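Local coordinates for lipopolysaccharide biosynthesis protein wbpB (PDB 3O9Z) that probably acts as an NAD-dependent sugar dehydrogenase in the biosynthesis of 2,3-diacetamido-2,3-dideoxy-D-mannuronic acid, a lipopolysaccharide sugar, at residues E60-L63 with E64-D68; F226-D230 with P231-P235; Q301-P304 with E305-H308. All coordinates share one frame; numbering follows the deposited sequence. Where two conformers were deposited one is given.

Interaction 1 (E60-L63 with E64-D68); sequences EAYL and EDLRD
The backbone amide D65 N donates to A61 O over 2.8 Å. E64 N to E60 O, L66 N to Y62 O and R67 N to L63 O continue the same i to i+4 pattern along helix 56-68. One helical turn also brings Y62 and L66 side by side. CG of Y62 stands anti to the backbone N (chi1 173°), and this turns one face of the ring to L66. L66 CG lies over that face, 4.2 Å from the ring centroid and shifted toward the rim, in a CH-pi contact. The branch atom L66 CD1 reaches Y62 CE2 at 3.6 Å. L63 joins more loosely, with its CD2 4.2 Å from L66 CD1. These apolar groups continue into the sheet: Y62 touches A32, L66 touches V31, and L63 touches A7. E60, E64, D65 and D68 point charged groups to other partners. E60 is paired with R94, while E64 and D65 form salt bridges with R90 of the second subunit. R67 grips D68 side-on: NE and NH1 both donate to D68 OD1, at 3.2 and 2.9 Å, and D68 OD1 lies in the guanidinium plane. D68 OD2 is held by R114 and R121 of the second subunit. A helix with apolar side chains on the parallel sheet is a standard element of the NAD-binding Rossmann fold, and here its acidic residues serve the subunit interface.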
ATOM      1  N   GLU A  60       8.458 -15.654   6.573  1.00 14.84           N
ATOM      2  CA  GLU A  60       8.841 -17.035   6.193  1.00 16.51           C
ATOM      3  C   GLU A  60      10.244 -17.365   6.737  1.00 16.98           C
ATOM      4  O   GLU A  60      10.406 -18.475   7.280  1.00 16.01           O
ATOM      5  CB  GLU A  60       8.805 -17.167   4.663  1.00 15.06           C
ATOM      6  CG  GLU A  60       9.003 -18.596   4.168  1.00 19.70           C
ATOM      7  CD  GLU A  60       8.566 -18.756   2.743  1.00 18.01           C
ATOM      8  OE1 GLU A  60       8.283 -19.907   2.355  1.00 22.39           O
ATOM      9  OE2 GLU A  60       8.676 -17.778   1.943  1.00 22.81           O
ATOM     10  N   ALA A  61      11.212 -16.466   6.512  1.00 14.72           N
ATOM     11  CA  ALA A  61      12.575 -16.765   6.969  1.00 15.23           C
ATOM     12  C   ALA A  61      12.593 -16.972   8.461  1.00 15.63           C
ATOM     13  O   ALA A  61      13.374 -17.785   8.962  1.00 16.72           O
ATOM     14  CB  ALA A  61      13.503 -15.641   6.555  1.00 16.97           C
ATOM     15  N   TYR A  62      11.815 -16.198   9.230  1.00 15.09           N
ATOM     16  CA  TYR A  62      11.710 -16.313  10.665  1.00 15.06           C
ATOM     17  C   TYR A  62      11.122 -17.643  11.106  1.00 17.18           C
ATOM     18  O   TYR A  62      11.700 -18.329  11.952  1.00 16.93           O
ATOM     19  CB  TYR A  62      10.915 -15.114  11.219  1.00 14.46           C
ATOM     20  CG  TYR A  62      10.623 -15.261  12.682  1.00 16.59           C
ATOM     21  CD1 TYR A  62      11.662 -15.086  13.599  1.00 26.25           C
ATOM     22  CD2 TYR A  62       9.394 -15.673  13.146  1.00 19.68           C
ATOM     23  CE1 TYR A  62      11.454 -15.270  14.948  1.00 24.27           C
ATOM     24  CE2 TYR A  62       9.169 -15.823  14.501  1.00 22.76           C
ATOM     25  CZ  TYR A  62      10.201 -15.625  15.391  1.00 29.84           C
ATOM     26  OH  TYR A  62      10.018 -15.795  16.745  1.00 34.71           O
ATOM     27  N   LEU A  63      10.030 -18.032  10.460  1.00 16.25           N
ATOM     28  CA  LEU A  63       9.431 -19.314  10.774  1.00 16.37           C
ATOM     29  C   LEU A  63      10.368 -20.450  10.346  1.00 14.27           C
ATOM     30  O   LEU A  63      10.364 -21.455  11.023  1.00 17.21           O
ATOM     31  CB  LEU A  63       8.075 -19.469  10.083  1.00 14.77           C
ATOM     32  CG  LEU A  63       7.020 -18.497  10.665  1.00 17.89           C
ATOM     33  CD1 LEU A  63       5.737 -18.751   9.904  1.00 20.85           C
ATOM     34  CD2 LEU A  63       6.757 -18.625  12.171  1.00 17.44           C
ATOM     35  N   GLU A  64      11.151 -20.280   9.284  1.00 15.36           N
ATOM     36  CA  GLU A  64      12.116 -21.306   8.832  1.00 15.03           C
ATOM     37  C   GLU A  64      13.237 -21.385   9.850  1.00 18.70           C
ATOM     38  O   GLU A  64      13.657 -22.508  10.192  1.00 18.63           O
ATOM     39  CB  GLU A  64      12.630 -20.951   7.446  1.00 16.94           C
ATOM     40  CG  GLU A  64      13.532 -22.024   6.759  1.00 17.18           C
ATOM     41  CD  GLU A  64      13.821 -21.605   5.350  1.00 21.24           C
ATOM     42  OE1 GLU A  64      14.361 -20.478   5.159  1.00 22.40           O
ATOM     43  OE2 GLU A  64      13.474 -22.386   4.414  1.00 26.31           O
ATOM     44  N   ASP A  65      13.733 -20.238  10.340  1.00 16.08           N
ATOM     45  CA  ASP A  65      14.678 -20.263  11.453  1.00 18.11           C
ATOM     46  C   ASP A  65      14.147 -20.983  12.680  1.00 16.85           C
ATOM     47  O   ASP A  65      14.887 -21.782  13.272  1.00 19.33           O
ATOM     48  CB  ASP A  65      15.148 -18.849  11.851  1.00 17.45           C
ATOM     49  CG  ASP A  65      15.946 -18.139  10.779  1.00 19.48           C
ATOM     50  OD1 ASP A  65      16.507 -18.754   9.836  1.00 23.08           O
ATOM     51  OD2 ASP A  65      16.042 -16.880  10.916  1.00 23.97           O
ATOM     52  N   LEU A  66      12.910 -20.733  13.113  1.00 17.72           N
ATOM     53  CA  LEU A  66      12.297 -21.435  14.232  1.00 16.43           C
ATOM     54  C   LEU A  66      12.276 -22.954  13.958  1.00 19.72           C
ATOM     55  O   LEU A  66      12.665 -23.735  14.841  1.00 19.96           O
ATOM     56  CB  LEU A  66      10.878 -20.940  14.494  1.00 18.96           C
ATOM     57  CG  LEU A  66      10.767 -19.512  15.056  1.00 19.12           C
ATOM     58  CD1 LEU A  66       9.302 -19.342  15.390  1.00 21.34           C
ATOM     59  CD2 LEU A  66      11.686 -19.258  16.244  1.00 23.99           C
ATOM     60  N   ARG A  67      11.903 -23.357  12.746  1.00 18.85           N
ATOM     61  CA  ARG A  67      11.848 -24.794  12.438  1.00 18.46           C
ATOM     62  C   ARG A  67      13.237 -25.359  12.666  1.00 19.90           C
ATOM     63  O   ARG A  67      13.370 -26.462  13.219  1.00 22.10           O
ATOM     64  CB  ARG A  67      11.350 -25.081  11.013  1.00 18.97           C
ATOM     65  CG  ARG A  67      11.279 -26.596  10.632  1.00 18.22           C
ATOM     66  CD  ARG A  67      11.284 -26.811   9.124  1.00 19.33           C
ATOM     67  NE  ARG A  67      12.523 -26.324   8.543  1.00 22.54           N
ATOM     68  CZ  ARG A  67      12.712 -26.044   7.260  1.00 24.26           C
ATOM     69  NH1 ARG A  67      13.892 -25.585   6.850  1.00 26.49           N
ATOM     70  NH2 ARG A  67      11.717 -26.176   6.395  1.00 27.59           N
ATOM     71  N   ASP A  68      14.240 -24.673  12.122  1.00 18.80           N
ATOM     72  CA  ASP A  68      15.596 -25.248  12.001  1.00 19.06           C
ATOM     73  C   ASP A  68      16.172 -25.352  13.408  1.00 24.99           C
ATOM     74  O   ASP A  68      17.137 -26.082  13.630  1.00 25.89           O
ATOM     75  CB  ASP A  68      16.484 -24.354  11.130  1.00 22.54           C
ATOM     76  CG  ASP A  68      16.239 -24.568   9.642  1.00 23.74           C
ATOM     77  OD1 ASP A  68      15.477 -25.497   9.282  1.00 25.21           O
ATOM     78  OD2 ASP A  68      16.807 -23.829   8.793  1.00 26.23           O
TER

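Interaction 2 (F226-D230 with P231-P235); sequences FLSID and PSFVP
An ST turn followed by a short 3-10 turn ends strand 221-228 and folds F233 back against F226 and S228. The strand belongs to the sheet of the C-terminal alpha/beta domain of this oxidoreductase family. S228 OG accepts from D230 N at 2.9 Å, which closes the ST turn. The same hydroxyl is bonded to the backbone oxygen of T210, so this buried hydroxyl has two polar partners. D230 then starts the next turn. Its CG is anti to the backbone N (chi1 -179°), and the carboxylate reaches forward along the chain. D230 OD1 accepts from S232 N at 2.9 Å, the bond of an Asx turn. The donor approaches from above the carboxylate plane, 45° out of it. The backbone is tied too, with F233 N donating to D230 O at 3.1 Å. These bonds hold the turn that brings F233 back over the strand end, where it also packs on V211 and V159. I229, whose CB points away from the turn, lies close to T160 and R162, which bind 2-oxoglutarate. F233 CD2 comes within 3.4 Å of S228 OG. The F226 and F233 rings meet obliquely, with planes at 58° and centroids 5.0 Å apart. CZ of F226 sits over one face of the F233 ring, displaced toward its rim, and comes to 3.6 Å from F233 CD1.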
ATOM      1  N   PHE A 226     -30.500 -18.488  -3.876  1.00 11.90           N
ATOM      2  CA  PHE A 226     -30.424 -17.060  -4.074  1.00 11.06           C
ATOM      3  C   PHE A 226     -29.446 -16.512  -3.061  1.00 12.44           C
ATOM      4  O   PHE A 226     -29.563 -16.836  -1.868  1.00 12.68           O
ATOM      5  CB  PHE A 226     -31.814 -16.443  -3.882  1.00 10.72           C
ATOM      6  CG  PHE A 226     -31.842 -14.953  -4.069  1.00 10.31           C
ATOM      7  CD1 PHE A 226     -32.221 -14.425  -5.292  1.00 12.68           C
ATOM      8  CD2 PHE A 226     -31.493 -14.101  -3.023  1.00 12.99           C
ATOM      9  CE1 PHE A 226     -32.260 -13.056  -5.484  1.00 13.09           C
ATOM     10  CE2 PHE A 226     -31.524 -12.711  -3.208  1.00 14.77           C
ATOM     11  CZ  PHE A 226     -31.874 -12.193  -4.465  1.00 14.17           C
ATOM     12  N   LEU A 227     -28.502 -15.724  -3.563  1.00 11.35           N
ATOM     13  CA  LEU A 227     -27.446 -15.109  -2.749  1.00 10.55           C
ATOM     14  C   LEU A 227     -27.444 -13.589  -3.006  1.00 10.88           C
ATOM     15  O   LEU A 227     -27.389 -13.164  -4.167  1.00 11.62           O
ATOM     16  CB  LEU A 227     -26.119 -15.734  -3.225  1.00 12.18           C
ATOM     17  CG  LEU A 227     -24.883 -14.989  -2.721  1.00 14.87           C
ATOM     18  CD1 LEU A 227     -24.743 -15.005  -1.201  1.00 18.07           C
ATOM     19  CD2 LEU A 227     -23.673 -15.651  -3.433  1.00 14.18           C
ATOM     20  N   SER A 228     -27.445 -12.778  -1.946  1.00 10.72           N
ATOM     21  CA  SER A 228     -27.261 -11.358  -2.169  1.00 11.67           C
ATOM     22  C   SER A 228     -26.574 -10.704  -0.980  1.00 12.58           C
ATOM     23  O   SER A 228     -26.681 -11.166   0.175  1.00 11.97           O
ATOM     24  CB  SER A 228     -28.596 -10.654  -2.393  1.00 12.29           C
ATOM     25  OG  SER A 228     -28.426  -9.262  -2.719  1.00 13.15           O
ATOM     26  N   ILE A 229     -25.846  -9.647  -1.312  1.00 11.96           N
ATOM     27  CA  ILE A 229     -25.285  -8.736  -0.313  1.00 13.02           C
ATOM     28  C   ILE A 229     -26.051  -7.426  -0.244  1.00 12.25           C
ATOM     29  O   ILE A 229     -25.591  -6.473   0.408  1.00 14.13           O
ATOM     30  CB  ILE A 229     -23.758  -8.510  -0.485  1.00 13.29           C
ATOM     31  CG1 ILE A 229     -23.508  -8.062  -1.918  1.00 13.22           C
ATOM     32  CG2 ILE A 229     -23.003  -9.813  -0.136  1.00 13.71           C
ATOM     33  CD1 ILE A 229     -22.071  -7.520  -2.209  1.00 16.43           C
ATOM     34  N   ASP A 230     -27.182  -7.374  -0.948  1.00 12.76           N
ATOM     35  CA  ASP A 230     -28.114  -6.220  -0.828  1.00 14.02           C
ATOM     36  C   ASP A 230     -29.180  -6.573   0.217  1.00 14.50           C
ATOM     37  O   ASP A 230     -30.001  -7.465  -0.023  1.00 14.16           O
ATOM     38  CB  ASP A 230     -28.733  -5.976  -2.198  1.00 14.26           C
ATOM     39  CG  ASP A 230     -29.691  -4.814  -2.224  1.00 18.79           C
ATOM     40  OD1 ASP A 230     -30.054  -4.336  -1.132  1.00 18.50           O
ATOM     41  OD2 ASP A 230     -30.102  -4.442  -3.350  1.00 20.63           O
ATOM     42  N   PRO A 231     -29.183  -5.863   1.353  1.00 14.30           N
ATOM     43  CA  PRO A 231     -30.127  -6.230   2.414  1.00 16.83           C
ATOM     44  C   PRO A 231     -31.592  -5.896   2.085  1.00 17.35           C
ATOM     45  O   PRO A 231     -32.475  -6.381   2.784  1.00 16.71           O
ATOM     46  CB  PRO A 231     -29.617  -5.400   3.600  1.00 19.03           C
ATOM     47  CG  PRO A 231     -29.070  -4.167   2.969  1.00 16.93           C
ATOM     48  CD  PRO A 231     -28.317  -4.730   1.740  1.00 15.26           C
ATOM     49  N   SER A 232     -31.857  -5.278   0.936  1.00 17.95           N
ATOM     50  CA  SER A 232     -33.228  -5.093   0.478  0.50 16.34           C
ATOM     51  C   SER A 232     -33.902  -6.441   0.228  1.00 17.54           C
ATOM     52  O   SER A 232     -35.132  -6.522   0.114  1.00 18.57           O
ATOM     53  CB  SER A 232     -33.323  -4.203  -0.767  0.50 19.16           C
ATOM     54  OG  SER A 232     -32.948  -4.874  -1.958  0.50 18.73           O
ATOM     55  N   PHE A 233     -33.116  -7.504   0.055  1.00 16.59           N
ATOM     56  CA  PHE A 233     -33.738  -8.820  -0.190  1.00 15.16           C
ATOM     57  C   PHE A 233     -34.074  -9.597   1.075  1.00 16.03           C
ATOM     58  O   PHE A 233     -34.647 -10.683   1.021  1.00 17.17           O
ATOM     59  CB  PHE A 233     -32.867  -9.702  -1.125  1.00 13.53           C
ATOM     60  CG  PHE A 233     -32.841  -9.222  -2.573  1.00 14.19           C
ATOM     61  CD1 PHE A 233     -33.910  -9.425  -3.445  1.00 13.74           C
ATOM     62  CD2 PHE A 233     -31.764  -8.487  -3.016  1.00 15.55           C
ATOM     63  CE1 PHE A 233     -33.865  -8.977  -4.748  1.00 17.95           C
ATOM     64  CE2 PHE A 233     -31.721  -8.003  -4.315  1.00 17.86           C
ATOM     65  CZ  PHE A 233     -32.762  -8.252  -5.178  1.00 18.55           C
ATOM     66  N   VAL A 234     -33.705  -9.073   2.234  1.00 16.27           N
ATOM     67  CA  VAL A 234     -34.221  -9.652   3.470  1.00 17.13           C
ATOM     68  C   VAL A 234     -35.762  -9.570   3.417  1.00 18.71           C
ATOM     69  O   VAL A 234     -36.316  -8.513   3.063  1.00 19.97           O
ATOM     70  CB  VAL A 234     -33.725  -8.821   4.669  1.00 16.94           C
ATOM     71  CG1 VAL A 234     -34.375  -9.361   5.971  1.00 17.16           C
ATOM     72  CG2 VAL A 234     -32.210  -8.960   4.798  1.00 17.23           C
ATOM     73  N   PRO A 235     -36.447 -10.678   3.751  1.00 17.26           N
ATOM     74  CA  PRO A 235     -37.920 -10.686   3.682  1.00 19.23           C
ATOM     75  C   PRO A 235     -38.512  -9.508   4.446  1.00 18.69           C
ATOM     76  O   PRO A 235     -37.980  -9.084   5.479  1.00 19.28           O
ATOM     77  CB  PRO A 235     -38.290 -12.001   4.366  1.00 17.88           C
ATOM     78  CG  PRO A 235     -37.142 -12.911   4.015  1.00 19.16           C
ATOM     79  CD  PRO A 235     -35.924 -12.017   4.074  1.00 18.14           C
TER

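Interaction 3 (Q301-P304 with E305-H308); sequences QPSP and ENRH
R307 carries its CG anti to the backbone N (chi1 -171°) and bends at chi3 (-47°), which lays the guanidinium over P304. In E305, CG lies between the backbone N and the carbonyl carbon (chi1 64°), and a further bend at chi2 folds the carboxylate back toward S303. Both side chains sit on two overlapping beta turns in the loop after helix 281-294. In the first turn, N306 N donates to S303 O at 2.9 Å. P304 and E305 occupy its corner positions with type I backbone angles. The second turn is weaker, with R307 N reaching P304 O at 3.5 Å. The ring of P304 restricts its own phi, at the first corner of the first turn. On one side of this bend, the E305 carboxylate lies against the S303 hydroxyl, and E305 CD is 3.1 Å from S303 OG. The angles there are poor for a hydrogen bond, so this is close packing of polar groups. E305 also touches a crystal neighbour, which may influence its pose. R307 crosses the two prolines at a slant. The aliphatic part passes P302, with R307 CG 4.0 Å from P302 CG, and the guanidinium has P302 CG near its plane, at the edge. Its NH1 makes a long, weak ion pair with the C-terminal carboxylate of G312. The loop rests on strand 199-207, where P302 touches H205 and N306 touches E203. R307 O accepts from R224. Over one face of the R307 guanidinium lies the CA atom of P304, offset toward the rim, with R307 NH2 3.6 Å from P304 CA.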
ATOM      1  N   GLN A 301     -31.857 -19.546 -18.831  1.00 22.91           N
ATOM      2  CA  GLN A 301     -33.191 -19.104 -18.482  1.00 22.84           C
ATOM      3  C   GLN A 301     -33.813 -20.266 -17.706  1.00 21.96           C
ATOM      4  O   GLN A 301     -33.882 -21.367 -18.236  1.00 24.62           O
ATOM      5  CB  GLN A 301     -34.035 -18.890 -19.744  1.00 26.93           C
ATOM      6  CG  GLN A 301     -35.454 -18.433 -19.418  1.00 33.62           C
ATOM      7  CD  GLN A 301     -35.505 -16.953 -19.091  1.00 45.03           C
ATOM      8  OE1 GLN A 301     -34.631 -16.181 -19.501  1.00 50.35           O
ATOM      9  NE2 GLN A 301     -36.529 -16.547 -18.342  1.00 47.63           N
ATOM     10  N   PRO A 302     -34.259 -20.008 -16.474  1.00 21.83           N
ATOM     11  CA  PRO A 302     -34.765 -21.102 -15.642  1.00 22.08           C
ATOM     12  C   PRO A 302     -36.135 -21.569 -16.109  1.00 21.80           C
ATOM     13  O   PRO A 302     -36.976 -20.759 -16.513  1.00 22.57           O
ATOM     14  CB  PRO A 302     -34.866 -20.467 -14.254  1.00 20.95           C
ATOM     15  CG  PRO A 302     -35.042 -19.003 -14.508  1.00 23.89           C
ATOM     16  CD  PRO A 302     -34.261 -18.712 -15.770  1.00 21.20           C
ATOM     17  N   SER A 303     -36.346 -22.877 -16.050  1.00 23.24           N
ATOM     18  CA  SER A 303     -37.718 -23.399 -16.080  1.00 23.52           C
ATOM     19  C   SER A 303     -38.423 -22.976 -14.790  1.00 25.04           C
ATOM     20  O   SER A 303     -37.754 -22.705 -13.784  1.00 23.24           O
ATOM     21  CB  SER A 303     -37.665 -24.921 -16.169  1.00 24.95           C
ATOM     22  OG  SER A 303     -37.108 -25.441 -14.970  1.00 30.50           O
ATOM     23  N   PRO A 304     -39.767 -22.899 -14.793  1.00 22.60           N
ATOM     24  CA  PRO A 304     -40.457 -22.422 -13.602  1.00 23.63           C
ATOM     25  C   PRO A 304     -40.129 -23.282 -12.409  1.00 23.14           C
ATOM     26  O   PRO A 304     -40.011 -22.759 -11.309  1.00 25.66           O
ATOM     27  CB  PRO A 304     -41.950 -22.591 -13.946  1.00 25.34           C
ATOM     28  CG  PRO A 304     -41.966 -22.453 -15.425  1.00 23.89           C
ATOM     29  CD  PRO A 304     -40.673 -23.013 -15.952  1.00 25.98           C
ATOM     30  N   GLU A 305     -39.900 -24.568 -12.629  1.00 20.66           N
ATOM     31  CA  GLU A 305     -39.673 -25.470 -11.497  1.00 18.81           C
ATOM     32  C   GLU A 305     -38.293 -25.258 -10.871  1.00 20.13           C
ATOM     33  O   GLU A 305     -38.064 -25.655  -9.724  1.00 20.67           O
ATOM     34  CB  GLU A 305     -39.893 -26.940 -11.872  1.00 21.09           C
ATOM     35  CG  GLU A 305     -38.937 -27.478 -12.900  1.00 26.70           C
ATOM     36  CD  GLU A 305     -39.464 -27.395 -14.325  1.00 31.89           C
ATOM     37  OE1 GLU A 305     -40.380 -26.584 -14.601  1.00 25.34           O
ATOM     38  OE2 GLU A 305     -38.918 -28.146 -15.166  1.00 32.16           O
ATOM     39  N   ASN A 306     -37.396 -24.589 -11.592  1.00 18.18           N
ATOM     40  CA  ASN A 306     -36.017 -24.432 -11.101  1.00 17.96           C
ATOM     41  C   ASN A 306     -35.673 -23.024 -10.656  1.00 18.58           C
ATOM     42  O   ASN A 306     -34.529 -22.784 -10.274  1.00 16.12           O
ATOM     43  CB  ASN A 306     -34.991 -24.889 -12.137  1.00 18.49           C
ATOM     44  CG  ASN A 306     -35.119 -26.360 -12.459  1.00 22.26           C
ATOM     45  OD1 ASN A 306     -35.836 -27.084 -11.791  1.00 24.71           O
ATOM     46  ND2 ASN A 306     -34.353 -26.825 -13.433  1.00 29.80           N
ATOM     47  N   ARG A 307     -36.639 -22.115 -10.697  1.00 16.65           N
ATOM     48  CA  ARG A 307     -36.423 -20.709 -10.427  1.00 17.17           C
ATOM     49  C   ARG A 307     -36.602 -20.372  -8.951  1.00 16.81           C
ATOM     50  O   ARG A 307     -37.691 -20.573  -8.411  1.00 18.95           O
ATOM     51  CB  ARG A 307     -37.425 -19.888 -11.252  1.00 20.17           C
ATOM     52  CG  ARG A 307     -37.201 -18.379 -11.247  1.00 23.14           C
ATOM     53  CD  ARG A 307     -38.361 -17.597 -11.896  1.00 31.46           C
ATOM     54  NE  ARG A 307     -38.747 -18.183 -13.174  1.00 49.48           N
ATOM     55  CZ  ARG A 307     -39.999 -18.449 -13.544  1.00 51.15           C
ATOM     56  NH1 ARG A 307     -41.019 -18.192 -12.731  1.00 54.40           N
ATOM     57  NH2 ARG A 307     -40.230 -18.987 -14.733  1.00 52.51           N
ATOM     58  N   HIS A 308     -35.596 -19.795  -8.288  1.00 14.67           N
ATOM     59  CA  HIS A 308     -35.789 -19.386  -6.896  1.00 15.56           C
ATOM     60  C   HIS A 308     -36.946 -18.402  -6.783  1.00 15.08           C
ATOM     61  O   HIS A 308     -37.084 -17.578  -7.663  1.00 16.82           O
ATOM     62  CB  HIS A 308     -34.470 -18.801  -6.346  1.00 13.56           C
ATOM     63  CG  HIS A 308     -34.527 -18.492  -4.881  1.00 13.33           C
ATOM     64  ND1 HIS A 308     -35.190 -17.386  -4.390  1.00 13.32           N
ATOM     65  CD2 HIS A 308     -34.064 -19.164  -3.798  1.00 12.89           C
ATOM     66  CE1 HIS A 308     -35.076 -17.357  -3.071  1.00 12.37           C
ATOM     67  NE2 HIS A 308     -34.394 -18.426  -2.686  1.00 13.29           N
TER

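How the interactions relate
The three contacts come in series along the chain. Interaction 1 lies on helix 56-68 of the Rossmann domain. Interactions 2 and 3 lie across the centre of the chain, by the C-terminal domain sheet. The centres of interactions 1 and 2 are about 45 Å apart, and those of 1 and 3 about 54 Å. Interactions 2 and 3 have centres about 19 Å apart, and they touch: F226 CB packs 3.5 Å from H308 NE2. The C-terminal tail is thus packed against strand 221-228. Interaction 1 faces a second subunit, whereas no other protein chain of the assembly touches interactions 2 and 3.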